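ESAT-6-like protein MAB_3112 (Mycobacterium abscessus, PDB 4I0X) is of unknown function but, as a WXG100-family, ESAT-6-like protein, pairs with its partner MAB_3113 in the EsxEF complex and is probably secreted. Local coordinates at residues S32-G35 with V36-G39. The protein carries 4 engineered substitutions. Residues are numbered along the deposited sequence; the frame is centred on the assembly and turned at random.
Sequences SLFG and VWKG. Engineered in segment 36-39: K38 (natural residue Arg).
A near-trans chi1 (-172°) carries the indole of W37 back along the preceding turn, while F34 CG lies beside its own backbone N, anti to the carbonyl carbon; the two side chains run side by side in the same direction. F34 CE1 lies 4.2 Å from W37 CE3, and L33 CB comes to the edge of the indole, near its plane, 4.3 Å from the same CE3. W37 O in turn sits at the edge of the F34 ring, near the ring plane. The turn is held by W37 N, which donates an i to i+4 hydrogen bond to L33 O at 2.9 Å; V36 N adds a weak bond to that oxygen. W37, K38 and G39 occupy the W-x-G motif of the WXG100 hairpin, in the loop joining helices 4-32 and 40-72, with G39 as N-cap residue of the second. K38, an engineered replacement for arginine, bends at chi2 and donates a hydrogen bond from NZ to F34 O (3.0 Å), in the carbonyl plane. Across the hairpin, Y45 meets W37 edge-to-face and R46 makes a cation-pi contact with F34, whereas I16 of the MAB_3113 chain packs on W37.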
loop_
_atom_site.group_PDB
_atom_site.type_symbol
_atom_site.label_atom_id
_atom_site.label_comp_id
_atom_site.label_asym_id
_atom_site.label_seq_id
_atom_site.Cartn_x
_atom_site.Cartn_y
_atom_site.Cartn_z
ATOM N N SER A 32 -7.987 -4.011 -17.059
ATOM C CA SER A 32 -8.098 -3.750 -18.504
ATOM C C SER A 32 -7.087 -4.597 -19.288
ATOM O O SER A 32 -7.260 -4.800 -20.501
ATOM C CB SER A 32 -7.899 -2.263 -18.832
ATOM O OG SER A 32 -6.519 -1.915 -18.744
ATOM N N LEU A 33 -6.024 -5.065 -18.631
ATOM C CA LEU A 33 -5.014 -5.841 -19.379
ATOM C C LEU A 33 -5.518 -7.213 -19.826
ATOM O O LEU A 33 -5.009 -7.776 -20.791
ATOM C CB LEU A 33 -3.760 -6.051 -18.553
ATOM C CG LEU A 33 -2.999 -4.798 -18.168
ATOM C CD1 LEU A 33 -1.941 -5.266 -17.196
ATOM C CD2 LEU A 33 -2.402 -4.080 -19.399
ATOM N N PHE A 34 -6.521 -7.747 -19.132
ATOM C CA PHE A 34 -6.894 -9.146 -19.299
ATOM C C PHE A 34 -7.804 -9.394 -20.470
ATOM O O PHE A 34 -7.982 -10.537 -20.887
ATOM C CB PHE A 34 -7.482 -9.701 -17.998
ATOM C CG PHE A 34 -6.520 -9.649 -16.866
ATOM C CD1 PHE A 34 -5.201 -9.997 -17.060
ATOM C CD2 PHE A 34 -6.908 -9.206 -15.614
ATOM C CE1 PHE A 34 -4.310 -9.948 -16.015
ATOM C CE2 PHE A 34 -5.992 -9.130 -14.576
ATOM C CZ PHE A 34 -4.716 -9.500 -14.773
ATOM N N GLY A 35 -8.337 -8.309 -21.037
ATOM C CA GLY A 35 -9.042 -8.373 -22.289
ATOM C C GLY A 35 -8.178 -8.905 -23.413
ATOM O O GLY A 35 -8.678 -9.622 -24.297
ATOM N N VAL A 36 -6.880 -8.607 -23.388
ATOM C CA VAL A 36 -5.989 -9.144 -24.423
ATOM C C VAL A 36 -4.948 -10.119 -23.892
ATOM O O VAL A 36 -4.556 -11.064 -24.589
ATOM C CB VAL A 36 -5.220 -8.056 -25.188
ATOM C CG1 VAL A 36 -6.187 -7.141 -25.968
ATOM C CG2 VAL A 36 -4.329 -7.287 -24.237
ATOM N N TRP A 37 -4.490 -9.904 -22.677
ATOM C CA TRP A 37 -3.405 -10.733 -22.152
ATOM C C TRP A 37 -3.962 -11.998 -21.535
ATOM O O TRP A 37 -4.717 -11.935 -20.564
ATOM C CB TRP A 37 -2.603 -9.929 -21.165
ATOM C CG TRP A 37 -1.358 -10.559 -20.670
ATOM C CD1 TRP A 37 -0.601 -11.560 -21.268
ATOM C CD2 TRP A 37 -0.702 -10.237 -19.445
ATOM N NE1 TRP A 37 0.498 -11.834 -20.504
ATOM C CE2 TRP A 37 0.470 -11.040 -19.375
ATOM C CE3 TRP A 37 -0.965 -9.318 -18.419
ATOM C CZ2 TRP A 37 1.353 -10.961 -18.322
ATOM C CZ3 TRP A 37 -0.079 -9.232 -17.353
ATOM C CH2 TRP A 37 1.076 -10.048 -17.309
ATOM N N LYS A 38 -3.600 -13.134 -22.145
ATOM C CA LYS A 38 -4.039 -14.464 -21.728
ATOM C C LYS A 38 -2.833 -15.386 -21.407
ATOM O O LYS A 38 -1.712 -15.126 -21.818
ATOM C CB LYS A 38 -4.860 -15.134 -22.837
ATOM C CG LYS A 38 -5.890 -14.240 -23.518
ATOM C CD LYS A 38 -6.939 -13.748 -22.523
ATOM C CE LYS A 38 -8.058 -12.943 -23.198
ATOM N NZ LYS A 38 -9.246 -12.816 -22.288
ATOM N N GLY A 39 -3.079 -16.466 -20.683
ATOM C CA GLY A 39 -2.054 -17.452 -20.407
ATOM C C GLY A 39 -1.534 -17.431 -18.979
ATOM O O GLY A 39 -2.015 -16.673 -18.112
#